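PDB 4QHR: alanine racemase from Acinetobacter baumannii, which is a two-domain protein of the alanine racemase family, joining an N-terminal TIM barrel to a C-terminal domain built largely of beta strands. Local coordinates for residues Leu17-Gln22 against Ala196-Pro201. Residues are numbered along the deposited sequence; the frame is centred on the assembly and turned at random.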
loop_
_atom_site.group_PDB
_atom_site.type_symbol
_atom_site.label_atom_id
_atom_site.label_comp_id
_atom_site.label_asym_id
_atom_site.label_seq_id
_atom_site.Cartn_x
_atom_site.Cartn_y
_atom_site.Cartn_z
ATOM N N LEU A 17 -14.815 3.640 -20.267
ATOM C CA LEU A 17 -14.109 3.570 -21.560
ATOM C C LEU A 17 -14.987 4.195 -22.662
ATOM O O LEU A 17 -14.483 4.931 -23.538
ATOM C CB LEU A 17 -13.736 2.141 -21.906
ATOM C CG LEU A 17 -13.008 1.944 -23.238
ATOM C CD1 LEU A 17 -11.792 2.828 -23.410
ATOM C CD2 LEU A 17 -12.625 0.501 -23.425
ATOM N N ASN A 18 -16.292 3.937 -22.575
ATOM C CA ASN A 18 -17.228 4.492 -23.502
ATOM C C ASN A 18 -17.325 5.992 -23.353
ATOM O O ASN A 18 -17.541 6.682 -24.359
ATOM C CB ASN A 18 -18.611 3.830 -23.406
ATOM C CG ASN A 18 -19.520 4.276 -24.538
ATOM O OD1 ASN A 18 -19.258 3.956 -25.706
ATOM N ND2 ASN A 18 -20.519 5.038 -24.225
ATOM N N ARG A 19 -17.167 6.513 -22.133
ATOM C CA ARG A 19 -17.057 7.934 -21.942
ATOM C C ARG A 19 -15.878 8.542 -22.701
ATOM O O ARG A 19 -16.005 9.614 -23.326
ATOM C CB ARG A 19 -17.011 8.325 -20.468
ATOM C CG ARG A 19 -18.283 8.003 -19.678
ATOM C CD ARG A 19 -19.401 9.040 -19.869
ATOM N NE ARG A 19 -18.942 10.329 -19.345
ATOM C CZ ARG A 19 -18.778 11.452 -20.038
ATOM N NH1 ARG A 19 -19.077 11.539 -21.355
ATOM N NH2 ARG A 19 -18.358 12.551 -19.404
ATOM N N VAL A 20 -14.737 7.865 -22.687
ATOM C CA VAL A 20 -13.611 8.350 -23.478
ATOM C C VAL A 20 -13.980 8.496 -24.940
ATOM O O VAL A 20 -13.660 9.517 -25.572
ATOM C CB VAL A 20 -12.347 7.427 -23.373
ATOM C CG1 VAL A 20 -11.202 8.048 -24.164
ATOM C CG2 VAL A 20 -11.975 7.226 -21.903
ATOM N N LYS A 21 -14.595 7.452 -25.472
ATOM C CA LYS A 21 -15.085 7.440 -26.841
ATOM C C LYS A 21 -16.052 8.575 -27.178
ATOM O O LYS A 21 -16.021 9.124 -28.287
ATOM C CB LYS A 21 -15.761 6.110 -27.168
ATOM C CG LYS A 21 -16.178 6.055 -28.609
ATOM C CD LYS A 21 -16.727 4.705 -29.030
ATOM C CE LYS A 21 -17.249 4.841 -30.455
ATOM N NZ LYS A 21 -17.399 3.482 -31.019
ATOM N N GLN A 22 -16.921 8.907 -26.242
ATOM C CA GLN A 22 -17.819 10.017 -26.403
ATOM C C GLN A 22 -17.060 11.332 -26.369
ATOM O O GLN A 22 -17.387 12.258 -27.105
ATOM C CB GLN A 22 -18.907 10.019 -25.298
ATOM C CG GLN A 22 -19.869 8.853 -25.360
ATOM C CD GLN A 22 -20.810 8.811 -24.138
ATOM O OE1 GLN A 22 -20.585 9.463 -23.126
ATOM N NE2 GLN A 22 -21.874 8.012 -24.239
ATOM N N ALA A 196 -6.946 16.162 -19.819
ATOM C CA ALA A 196 -6.953 16.766 -21.151
ATOM C C ALA A 196 -8.091 16.243 -22.036
ATOM O O ALA A 196 -8.626 17.004 -22.857
ATOM C CB ALA A 196 -5.636 16.558 -21.845
ATOM N N ILE A 197 -8.469 14.949 -21.894
ATOM C CA ILE A 197 -9.664 14.441 -22.595
ATOM C C ILE A 197 -10.904 15.292 -22.235
ATOM O O ILE A 197 -11.732 15.620 -23.117
ATOM C CB ILE A 197 -9.859 12.909 -22.361
ATOM C CG1 ILE A 197 -8.728 12.133 -23.050
ATOM C CG2 ILE A 197 -11.212 12.434 -22.895
ATOM C CD1 ILE A 197 -8.576 10.698 -22.636
ATOM N N PHE A 198 -11.054 15.666 -20.960
ATOM C CA PHE A 198 -12.193 16.479 -20.551
ATOM C C PHE A 198 -12.038 17.937 -21.005
ATOM O O PHE A 198 -13.012 18.557 -21.461
ATOM C CB PHE A 198 -12.405 16.430 -19.023
ATOM C CG PHE A 198 -13.107 15.210 -18.549
ATOM C CD1 PHE A 198 -14.465 15.109 -18.658
ATOM C CD2 PHE A 198 -12.424 14.173 -17.985
ATOM C CE1 PHE A 198 -15.144 13.971 -18.224
ATOM C CE2 PHE A 198 -13.071 13.061 -17.526
ATOM C CZ PHE A 198 -14.439 12.950 -17.665
ATOM N N LYS A 199 -10.824 18.454 -20.925
ATOM C CA LYS A 199 -10.622 19.875 -21.181
ATOM C C LYS A 199 -10.298 20.313 -22.593
ATOM O O LYS A 199 -10.727 21.362 -22.977
ATOM C CB LYS A 199 -9.582 20.399 -20.285
ATOM C CG LYS A 199 -10.114 20.472 -18.861
ATOM C CD LYS A 199 -8.994 20.669 -17.857
ATOM C CE LYS A 199 -8.353 22.029 -17.989
ATOM N NZ LYS A 199 -7.518 22.340 -16.800
ATOM N N TRP A 200 -9.556 19.521 -23.353
ATOM C CA TRP A 200 -8.984 19.984 -24.609
ATOM C C TRP A 200 -9.179 18.986 -25.738
ATOM O O TRP A 200 -8.186 18.442 -26.230
ATOM C CB TRP A 200 -7.486 20.281 -24.450
ATOM C CG TRP A 200 -7.182 21.212 -23.382
ATOM C CD1 TRP A 200 -7.839 22.383 -23.108
ATOM C CD2 TRP A 200 -6.159 21.086 -22.366
ATOM N NE1 TRP A 200 -7.282 22.976 -22.008
ATOM C CE2 TRP A 200 -6.250 22.212 -21.542
ATOM C CE3 TRP A 200 -5.182 20.126 -22.081
ATOM C CZ2 TRP A 200 -5.404 22.414 -20.456
ATOM C CZ3 TRP A 200 -4.347 20.322 -21.014
ATOM C CH2 TRP A 200 -4.458 21.469 -20.209
ATOM N N PRO A 201 -10.433 18.800 -26.205
ATOM C CA PRO A 201 -10.645 17.852 -27.313
ATOM C C PRO A 201 -9.881 18.268 -28.549
ATOM O O PRO A 201 -9.571 17.408 -29.359
ATOM C CB PRO A 201 -12.176 17.870 -27.552
ATOM C CG PRO A 201 -12.634 19.142 -26.924
ATOM C CD PRO A 201 -11.698 19.421 -25.767
#
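Val-20 and Ile-197 meet methyl to methyl, CG1 of Val-20 lying 4.0 Å from CD1 of Ile-197. Their CA atoms are 7.3 Å apart, nearer than any other pair across the two helical segments. With CG1 anti to the backbone N (chi1 -177°), Val-20 sends this branch across to the isoleucine. Next to this apolar touch, Arg-19 brings NH2 to 3.7 Å from CE1 of Phe-198. The guanidinium and ring planes are 66° apart, and the nitrogen meets the edge of the ring and not its face, so no cation-pi stack forms.

In the TIM barrel, helix 10-23 comes just before the first strand, 28-32, and helix 194-199 lies between the last two, 188-190 and 207-208. Their contact lies over strand 207-208, where Val-208 touches both Val-20 and Ile-197; helix 10-23 also reaches strand 28-32, Val-20 packing on Ile-29. Leu-23, one turn beyond Val-20, reaches Ile-197 and Phe-198.

The arginine head is anchored at all three nitrogens. NH1 donates to Gln-22 OE1 at 3.1 Å, nearly straight at 163° and within both the guanidinium and carbonyl planes; NH2 and NE go to the carbonyl oxygens of Leu-228 and Asp-229. These bonds fix the guanidinium's rotation beside Phe-198. Met-213 touches the side chains of both Phe-198 and Val-20.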